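Local coordinates for protein toll (Drosophila melanogaster, PDB 4LXR) that forms the extracellular leucine-rich-repeat region of the receptor that binds activated Spätzle, triggering Toll signalling in antifungal defence and in dorsal-ventral patterning of the embryo, at residues 400-403 with 404-408; 416-420 with 421-425. One frame throughout, in Å; residues are numbered along the deposited sequence.

Contact 1. Residues 400-403 with 404-408; sequences RTID and SRAFV
The phenyl ring of Phe-407 meets the preceding strand at its edge. The methyl CG2 of Ile-402 lies close to the ring plane, and its distance to CE2 of Phe-407 is 3.7 Å. That same methyl also reaches the side chain of Ala-406, with CG2 of Ile-402 lying 3.9 Å from CB of Ala-406, so one branch of the isoleucine serves two partners. It can do so because CG2 is turned opposite the backbone N of Ile-402 (chi1 -55° for the other branch, CG1).

The second flat group is the carboxylate of Asp-403. Its OD1 takes the backbone N-H of Arg-405 at 2.7 Å, a fairly straight bond (160° at the hydrogen) that arrives on the anti side of the oxygen and somewhat off the carboxylate plane. This is an Asx turn, and it is overlaid on a type I beta turn: N of Ala-406 donates to O of Asp-403 at 3.0 Å. With CG opposite its own backbone N (chi1 -175°), the carboxylate folds over the peptides that follow. A water bridges weakly from OD2 of Asp-403 to N of Ser-404. The guanidinium of Arg-405 heads elsewhere, its NE 6.2 Å from OD1 of Asp-403, so the two charges are neighbours without a salt bridge.

A second type I turn, closed by a weak bond, follows from Arg-405 to Val-408 and contains the buried Phe-407, which also touches Ile-378 of strand 377-378 and Met-445 of a later loop. In this leucine-rich repeat Ile-402, Ala-406 and Phe-407 make the apolar contact. Asp-403 fixes the chain's exit from strand 401-402 through both its carboxylate and its carbonyl, and the amide pointed at OD1 would tend to favour the ionised acid.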
loop_
_atom_site.group_PDB
_atom_site.type_symbol
_atom_site.label_atom_id
_atom_site.label_comp_id
_atom_site.label_asym_id
_atom_site.label_seq_id
_atom_site.Cartn_x
_atom_site.Cartn_y
_atom_site.Cartn_z
ATOM N N ARG A 400 -3.274 -25.015 -3.818
ATOM C CA ARG A 400 -2.647 -25.687 -4.941
ATOM C C ARG A 400 -3.698 -26.065 -5.994
ATOM O O ARG A 400 -3.432 -26.009 -7.195
ATOM C CB ARG A 400 -1.840 -26.901 -4.455
ATOM C CG ARG A 400 -1.815 -28.085 -5.403
ATOM C CD ARG A 400 -0.393 -28.516 -5.739
ATOM N NE ARG A 400 -0.364 -29.553 -6.772
ATOM C CZ ARG A 400 -0.481 -29.308 -8.077
ATOM N NH1 ARG A 400 -0.636 -28.059 -8.509
ATOM N NH2 ARG A 400 -0.449 -30.308 -8.949
ATOM N N THR A 401 -4.896 -26.437 -5.558
ATOM C CA THR A 401 -5.946 -26.746 -6.517
ATOM C C THR A 401 -7.205 -25.924 -6.318
ATOM O O THR A 401 -7.575 -25.572 -5.197
ATOM C CB THR A 401 -6.354 -28.233 -6.499
ATOM O OG1 THR A 401 -7.144 -28.490 -5.329
ATOM C CG2 THR A 401 -5.134 -29.125 -6.525
ATOM N N ILE A 402 -7.859 -25.635 -7.433
ATOM C CA ILE A 402 -9.129 -24.940 -7.448
ATOM C C ILE A 402 -10.087 -25.780 -8.277
ATOM O O ILE A 402 -9.880 -25.956 -9.474
ATOM C CB ILE A 402 -9.001 -23.547 -8.080
ATOM C CG1 ILE A 402 -7.910 -22.744 -7.366
ATOM C CG2 ILE A 402 -10.354 -22.799 -8.029
ATOM C CD1 ILE A 402 -7.938 -21.263 -7.691
ATOM N N ASP A 403 -11.118 -26.329 -7.636
ATOM C CA ASP A 403 -12.067 -27.177 -8.338
ATOM C C ASP A 403 -12.679 -26.415 -9.514
ATOM O O ASP A 403 -12.894 -25.195 -9.438
ATOM C CB ASP A 403 -13.167 -27.647 -7.401
ATOM C CG ASP A 403 -14.104 -28.626 -8.071
ATOM O OD1 ASP A 403 -15.063 -28.176 -8.738
ATOM O OD2 ASP A 403 -13.867 -29.846 -7.948
ATOM N N SER A 404 -12.965 -27.130 -10.594
ATOM C CA SER A 404 -13.430 -26.477 -11.815
ATOM C C SER A 404 -14.786 -25.814 -11.598
ATOM O O SER A 404 -15.135 -24.879 -12.302
ATOM C CB SER A 404 -13.465 -27.459 -12.998
ATOM O OG SER A 404 -14.377 -28.514 -12.753
ATOM N N ARG A 405 -15.534 -26.277 -10.598
ATOM C CA ARG A 405 -16.833 -25.684 -10.290
ATOM C C ARG A 405 -16.835 -24.797 -9.046
ATOM O O ARG A 405 -17.905 -24.392 -8.572
ATOM C CB ARG A 405 -17.917 -26.768 -10.193
ATOM C CG ARG A 405 -18.076 -27.566 -11.486
ATOM C CD ARG A 405 -19.308 -28.457 -11.495
ATOM N NE ARG A 405 -20.562 -27.705 -11.454
ATOM C CZ ARG A 405 -21.077 -27.027 -12.480
ATOM N NH1 ARG A 405 -20.439 -26.979 -13.642
ATOM N NH2 ARG A 405 -22.230 -26.382 -12.340
ATOM N N ALA A 406 -15.646 -24.468 -8.537
ATOM C CA ALA A 406 -15.529 -23.653 -7.320
ATOM C C ALA A 406 -16.268 -22.317 -7.387
ATOM O O ALA A 406 -16.868 -21.880 -6.397
ATOM C CB ALA A 406 -14.073 -23.415 -6.973
ATOM N N PHE A 407 -16.228 -21.679 -8.554
ATOM C CA PHE A 407 -16.748 -20.325 -8.689
ATOM C C PHE A 407 -17.916 -20.187 -9.665
ATOM O O PHE A 407 -18.191 -19.102 -10.172
ATOM C CB PHE A 407 -15.613 -19.358 -9.029
ATOM C CG PHE A 407 -14.590 -19.244 -7.941
ATOM C CD1 PHE A 407 -14.839 -18.457 -6.812
ATOM C CD2 PHE A 407 -13.389 -19.943 -8.025
ATOM C CE1 PHE A 407 -13.889 -18.370 -5.783
ATOM C CE2 PHE A 407 -12.435 -19.851 -7.014
ATOM C CZ PHE A 407 -12.684 -19.076 -5.891
ATOM N N VAL A 408 -18.624 -21.279 -9.896
ATOM C CA VAL A 408 -19.772 -21.225 -10.779
ATOM C C VAL A 408 -20.919 -20.417 -10.161
ATOM O O VAL A 408 -21.641 -19.741 -10.880
ATOM C CB VAL A 408 -20.245 -22.642 -11.225
ATOM C CG1 VAL A 408 -20.509 -23.538 -10.027
ATOM C CG2 VAL A 408 -21.491 -22.544 -12.081
HETATM O O HOH W 1 -12.183 -30.354 -10.355
#

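Contact 2. Residues 416-420 with 421-425; sequences LHLDH and NDIDL. With NAG (2-acetamido-2-deoxy-beta-D-glucopyranose), chain E.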
loop_
_atom_site.group_PDB
_atom_site.type_symbol
_atom_site.label_atom_id
_atom_site.label_comp_id
_atom_site.label_asym_id
_atom_site.label_seq_id
_atom_site.Cartn_x
_atom_site.Cartn_y
_atom_site.Cartn_z
ATOM N N LEU A 416 -11.267 -10.779 -5.825
ATOM C CA LEU A 416 -10.748 -12.095 -5.505
ATOM C C LEU A 416 -9.232 -12.030 -5.293
ATOM O O LEU A 416 -8.475 -11.781 -6.226
ATOM C CB LEU A 416 -11.112 -13.082 -6.618
ATOM C CG LEU A 416 -10.593 -14.512 -6.446
ATOM C CD1 LEU A 416 -10.970 -15.085 -5.062
ATOM C CD2 LEU A 416 -11.121 -15.396 -7.561
ATOM N N HIS A 417 -8.799 -12.234 -4.053
ATOM C CA HIS A 417 -7.376 -12.208 -3.711
ATOM C C HIS A 417 -6.848 -13.594 -3.379
ATOM O O HIS A 417 -7.189 -14.175 -2.339
ATOM C CB HIS A 417 -7.129 -11.280 -2.526
ATOM C CG HIS A 417 -7.607 -9.882 -2.757
ATOM N ND1 HIS A 417 -6.786 -8.885 -3.239
ATOM C CD2 HIS A 417 -8.827 -9.318 -2.588
ATOM C CE1 HIS A 417 -7.477 -7.764 -3.345
ATOM N NE2 HIS A 417 -8.718 -8.001 -2.960
ATOM N N LEU A 418 -6.002 -14.105 -4.266
ATOM C CA LEU A 418 -5.394 -15.407 -4.099
ATOM C C LEU A 418 -3.882 -15.286 -4.099
ATOM O O LEU A 418 -3.181 -16.252 -4.398
ATOM C CB LEU A 418 -5.852 -16.372 -5.205
ATOM C CG LEU A 418 -7.349 -16.703 -5.189
ATOM C CD1 LEU A 418 -7.714 -17.611 -6.346
ATOM C CD2 LEU A 418 -7.783 -17.326 -3.845
ATOM N N ASP A 419 -3.377 -14.106 -3.744
ATOM C CA ASP A 419 -1.934 -13.863 -3.787
ATOM C C ASP A 419 -1.134 -14.694 -2.762
ATOM O O ASP A 419 -1.613 -14.943 -1.669
ATOM C CB ASP A 419 -1.639 -12.370 -3.601
ATOM C CG ASP A 419 -2.471 -11.743 -2.480
ATOM O OD1 ASP A 419 -3.679 -12.020 -2.409
ATOM O OD2 ASP A 419 -1.922 -10.977 -1.660
ATOM N N HIS A 420 0.088 -15.093 -3.132
ATOM C CA HIS A 420 1.012 -15.814 -2.245
ATOM C C HIS A 420 0.492 -17.218 -1.920
ATOM O O HIS A 420 0.304 -17.587 -0.768
ATOM C CB HIS A 420 1.299 -15.020 -0.952
ATOM C CG HIS A 420 1.598 -13.569 -1.182
ATOM N ND1 HIS A 420 2.704 -13.136 -1.882
ATOM C CD2 HIS A 420 0.931 -12.452 -0.806
ATOM C CE1 HIS A 420 2.707 -11.816 -1.929
ATOM N NE2 HIS A 420 1.645 -11.376 -1.276
ATOM N N ASN A 421 0.239 -17.986 -2.962
ATOM C CA ASN A 421 -0.200 -19.359 -2.811
ATOM C C ASN A 421 0.643 -20.240 -3.730
ATOM O O ASN A 421 1.695 -19.801 -4.201
ATOM C CB ASN A 421 -1.703 -19.464 -3.100
ATOM C CG ASN A 421 -2.544 -19.114 -1.885
ATOM O OD1 ASN A 421 -2.557 -19.868 -0.913
ATOM N ND2 ASN A 421 -3.236 -17.967 -1.921
ATOM N N ASP A 422 0.203 -21.470 -3.982
ATOM C CA ASP A 422 0.953 -22.380 -4.854
ATOM C C ASP A 422 0.122 -22.747 -6.068
ATOM O O ASP A 422 0.120 -23.895 -6.507
ATOM C CB ASP A 422 1.342 -23.656 -4.110
ATOM C CG ASP A 422 2.514 -23.454 -3.180
ATOM O OD1 ASP A 422 3.577 -23.004 -3.654
ATOM O OD2 ASP A 422 2.371 -23.743 -1.974
ATOM N N ILE A 423 -0.602 -21.770 -6.599
ATOM C CA ILE A 423 -1.535 -22.019 -7.685
ATOM C C ILE A 423 -0.862 -22.049 -9.048
ATOM O O ILE A 423 -0.268 -21.058 -9.478
ATOM C CB ILE A 423 -2.641 -20.958 -7.701
ATOM C CG1 ILE A 423 -3.356 -20.937 -6.347
ATOM C CG2 ILE A 423 -3.604 -21.224 -8.833
ATOM C CD1 ILE A 423 -4.137 -19.670 -6.090
ATOM N N ASP A 424 -0.957 -23.184 -9.735
ATOM C CA ASP A 424 -0.418 -23.262 -11.096
ATOM C C ASP A 424 -1.497 -23.498 -12.167
ATOM O O ASP A 424 -1.207 -23.507 -13.369
ATOM C CB ASP A 424 0.713 -24.307 -11.184
ATOM C CG ASP A 424 0.228 -25.734 -10.972
ATOM O OD1 ASP A 424 -0.962 -25.940 -10.643
ATOM O OD2 ASP A 424 1.056 -26.661 -11.122
ATOM N N LEU A 425 -2.732 -23.705 -11.718
ATOM C CA LEU A 425 -3.863 -24.045 -12.593
ATOM C C LEU A 425 -3.598 -25.248 -13.502
ATOM O O LEU A 425 -4.316 -25.470 -14.478
ATOM C CB LEU A 425 -4.343 -22.835 -13.398
ATOM C CG LEU A 425 -4.877 -21.646 -12.595
ATOM C CD1 LEU A 425 -5.417 -20.584 -13.543
ATOM C CD2 LEU A 425 -5.957 -22.081 -11.594
HETATM C C1 NAG E . 5.695 -15.474 -2.313
HETATM C C2 NAG E . 6.449 -14.406 -1.498
HETATM C C3 NAG E . 7.320 -15.064 -0.428
HETATM C C4 NAG E . 6.507 -16.040 0.415
HETATM C C5 NAG E . 5.826 -17.046 -0.507
HETATM C C6 NAG E . 4.972 -18.055 0.224
HETATM C C7 NAG E . 6.907 -12.321 -2.724
HETATM C C8 NAG E . 7.874 -11.598 -3.612
HETATM N N2 NAG E . 7.260 -13.559 -2.359
HETATM O O3 NAG E . 7.892 -14.041 0.377
HETATM O O4 NAG E . 7.361 -16.756 1.300
HETATM O O5 NAG E . 4.967 -16.345 -1.418
HETATM O O6 NAG E . 3.906 -17.425 0.921
HETATM O O7 NAG E . 5.854 -11.808 -2.356
#
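The carbonyl oxygen of Leu-418 is gripped by two asparagine amides. ND2 of Asn-421 reaches it at 3.0 Å in an almost perfectly straight bond (178°); the oxygen lies in the amide plane of Asn-421, while the nitrogen stands above the carbonyl plane of Leu-418. The second amide is that of Asn-456. ND2 of Asn-421 also donates to O of Met-394, and its OD1 accepts from N of Leu-399, both in the preceding repeat, which satisfies a buried amide and fixes its rotation. This is the asparagine ladder of leucine-rich repeats.

Nearby, CD1 of Ile-423 packs 3.8 Å from CB of Leu-418, the two side chains crossing at about a right angle. His-420 turns to the sugar instead: its CE1 comes 3.2 Å from O7 of the N-acetylglucosamine, which meets the imidazole at the ring edge, and ND1 pairs with Asn-455, a glycosylated residue.

In the fold, the loop leaves strand 415-417, which runs parallel to strands 391-393 and 450-452 on its two sides, and leads on toward helix 429-433. Leu-418, itself buried, touches Phe-442 of a loop, and Asp-419 OD1 binds the hydroxyl of Ser-395 in the preceding repeat.

How the contacts relate
Contact 1 comes first along the chain, in repeat 11, and contact 2 follows in repeat 12; their centres are 12 Å apart. The chain runs from strand 401-402, which pairs with 377-378, through the turns of contact 1 to strand 415-417 in the row of parallel strands, whose last two residues open contact 2. Contact 1 thus sits at a short strand and the turns after it, contact 2 where the chain leaves the strand of the next repeat. NH1 of Arg-400 forms a 3.0 Å salt bridge with OD1 of Asp-424, and CD1 of Ile-402 packs 3.9 Å from CD1 of Leu-418. A salt bridge and a methyl-methyl contact together link two consecutive repeats of the receptor's ectodomain.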